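Local coordinates for protein quinoline 2-oxidoreductase large subunit (Pseudomonas putida, PDB 1T3Q) that probably catalyses the hydroxylation of quinoline at carbon 2 as the molybdenum-carrying large subunit of a molybdenum hydroxylase of the xanthine dehydrogenase family, at residues S197-E202 with M709-P714. Sequence-based numbering, arbitrary orientation.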
loop_
_atom_site.group_PDB
_atom_site.type_symbol
_atom_site.label_atom_id
_atom_site.label_comp_id
_atom_site.label_asym_id
_atom_site.label_seq_id
_atom_site.Cartn_x
_atom_site.Cartn_y
_atom_site.Cartn_z
ATOM N N SER B 197 0.023 13.221 -31.370
ATOM C CA SER B 197 0.303 12.569 -30.101
ATOM C C SER B 197 -0.997 12.533 -29.310
ATOM O O SER B 197 -1.800 13.462 -29.407
ATOM C CB SER B 197 1.348 13.364 -29.303
ATOM O OG SER B 197 1.482 12.831 -27.996
ATOM N N ALA B 198 -1.208 11.467 -28.543
ATOM C CA ALA B 198 -2.410 11.358 -27.718
ATOM C C ALA B 198 -2.370 12.544 -26.755
ATOM O O ALA B 198 -3.404 13.041 -26.298
ATOM C CB ALA B 198 -2.401 10.045 -26.941
ATOM N N CYS B 199 -1.151 12.980 -26.449
ATOM C CA CYS B 199 -0.918 14.116 -25.563
ATOM C C CYS B 199 -1.836 14.173 -24.332
ATOM O O CYS B 199 -2.574 15.144 -24.131
ATOM C CB CYS B 199 -1.030 15.420 -26.374
ATOM S SG CYS B 199 -0.343 16.894 -25.563
ATOM N N PRO B 200 -1.821 13.124 -23.496
ATOM C CA PRO B 200 -2.671 13.142 -22.302
ATOM C C PRO B 200 -2.067 14.184 -21.356
ATOM O O PRO B 200 -0.864 14.415 -21.403
ATOM C CB PRO B 200 -2.533 11.720 -21.765
ATOM C CG PRO B 200 -1.121 11.363 -22.152
ATOM C CD PRO B 200 -1.047 11.873 -23.574
ATOM N N MET B 201 -2.878 14.824 -20.511
ATOM C CA MET B 201 -2.317 15.832 -19.607
ATOM C C MET B 201 -1.313 15.221 -18.631
ATOM O O MET B 201 -0.368 15.890 -18.208
ATOM C CB MET B 201 -3.427 16.586 -18.861
ATOM C CG MET B 201 -4.144 17.608 -19.738
ATOM S SD MET B 201 -3.027 18.855 -20.480
ATOM C CE MET B 201 -2.652 18.064 -22.063
ATOM N N GLU B 202 -1.520 13.959 -18.263
ATOM C CA GLU B 202 -0.570 13.266 -17.394
ATOM C C GLU B 202 0.304 12.429 -18.327
ATOM O O GLU B 202 -0.212 11.647 -19.125
ATOM C CB GLU B 202 -1.271 12.318 -16.422
ATOM C CG GLU B 202 -0.286 11.444 -15.649
ATOM C CD GLU B 202 -0.929 10.209 -15.056
ATOM O OE1 GLU B 202 -1.611 9.473 -15.802
ATOM O OE2 GLU B 202 -0.748 9.963 -13.848
ATOM N N MET B 709 4.218 24.413 -26.910
ATOM C CA MET B 709 4.289 25.682 -27.619
ATOM C C MET B 709 4.246 25.404 -29.121
ATOM O O MET B 709 3.733 26.207 -29.897
ATOM C CB MET B 709 5.581 26.420 -27.269
ATOM C CG MET B 709 5.567 27.043 -25.890
ATOM S SD MET B 709 4.514 28.500 -25.838
ATOM C CE MET B 709 5.739 29.748 -25.579
ATOM N N ASP B 710 4.791 24.262 -29.532
ATOM C CA ASP B 710 4.785 23.912 -30.946
ATOM C C ASP B 710 3.721 22.885 -31.297
ATOM O O ASP B 710 3.369 22.736 -32.465
ATOM C CB ASP B 710 6.161 23.413 -31.389
ATOM C CG ASP B 710 7.192 24.526 -31.431
ATOM O OD1 ASP B 710 6.861 25.629 -31.922
ATOM O OD2 ASP B 710 8.332 24.299 -30.984
ATOM N N TYR B 711 3.226 22.171 -30.290
ATOM C CA TYR B 711 2.176 21.183 -30.503
ATOM C C TYR B 711 0.922 21.779 -29.878
ATOM O O TYR B 711 0.778 21.817 -28.655
ATOM C CB TYR B 711 2.502 19.855 -29.817
ATOM C CG TYR B 711 1.560 18.749 -30.238
ATOM C CD1 TYR B 711 1.714 18.115 -31.473
ATOM C CD2 TYR B 711 0.479 18.376 -29.433
ATOM C CE1 TYR B 711 0.808 17.133 -31.898
ATOM C CE2 TYR B 711 -0.432 17.397 -29.851
ATOM C CZ TYR B 711 -0.259 16.783 -31.083
ATOM O OH TYR B 711 -1.165 15.838 -31.514
ATOM N N LEU B 712 0.017 22.233 -30.735
ATOM C CA LEU B 712 -1.198 22.888 -30.298
ATOM C C LEU B 712 -2.420 21.993 -30.137
ATOM O O LEU B 712 -2.918 21.434 -31.119
ATOM C CB LEU B 712 -1.535 24.006 -31.290
ATOM C CG LEU B 712 -0.356 24.838 -31.805
ATOM C CD1 LEU B 712 -0.865 25.851 -32.824
ATOM C CD2 LEU B 712 0.334 25.537 -30.637
ATOM N N ILE B 713 -2.898 21.844 -28.904
ATOM C CA ILE B 713 -4.102 21.057 -28.683
ATOM C C ILE B 713 -5.228 22.053 -28.411
ATOM O O ILE B 713 -4.993 23.175 -27.955
ATOM C CB ILE B 713 -3.982 20.058 -27.509
ATOM C CG1 ILE B 713 -3.646 20.793 -26.213
ATOM C CG2 ILE B 713 -2.949 18.974 -27.847
ATOM C CD1 ILE B 713 -3.752 19.910 -24.993
ATOM N N PRO B 714 -6.470 21.656 -28.696
ATOM C CA PRO B 714 -7.596 22.563 -28.475
ATOM C C PRO B 714 -7.813 23.135 -27.080
ATOM O O PRO B 714 -7.587 22.482 -26.061
ATOM C CB PRO B 714 -8.802 21.768 -28.992
ATOM C CG PRO B 714 -8.336 20.340 -29.026
ATOM C CD PRO B 714 -6.889 20.435 -29.400
#
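Ser197 and Cys199 face Tyr711 and Ile713 between two loops without regular structure, with Ser197 CA 8.8 Å from Tyr711 CA and Cys199 CA 8.2 Å from Ile713 CA. Tyr711 CG is anti to its backbone N (chi1 -169°), which places CG on the side of residues 197-199. Ser197 N donates a nearly straight hydrogen bond to Tyr711 OH, 2.9 Å with an N-H...O angle of 169°. Cys199 CB packs obliquely against the same ring, 4.0 Å from Tyr711 CE2. Cys199 SG makes an oblique sulfur-aromatic contact, 5.3 Å from the centroid of the Tyr711 ring. The same sulfur lies 4.0 Å from Ile713 CG2. Met201 and Ile713 meet tip to tip, with Met201 CE 3.6 Å from Ile713 CD1. An alanine at Tyr711 would probably leave Ser197 N without this acceptor and open a gap beside Cys199 CB. Phe289, in helix 285-291, also packs on the Tyr711 ring. Arg143 of the small subunit packs on both Cys199 and Ile713. The Met201 side chain also touches an iron-sulfur cluster. The contact thus joins loops from the two molybdopterin cofactor-binding regions in a buried place next to the small subunit. The hydrogen bond from Ser197 N sets the Tyr711 hydroxyl against the backbone of that loop, and apolar and sulfur contacts join Cys199 and Met201 to the other loop.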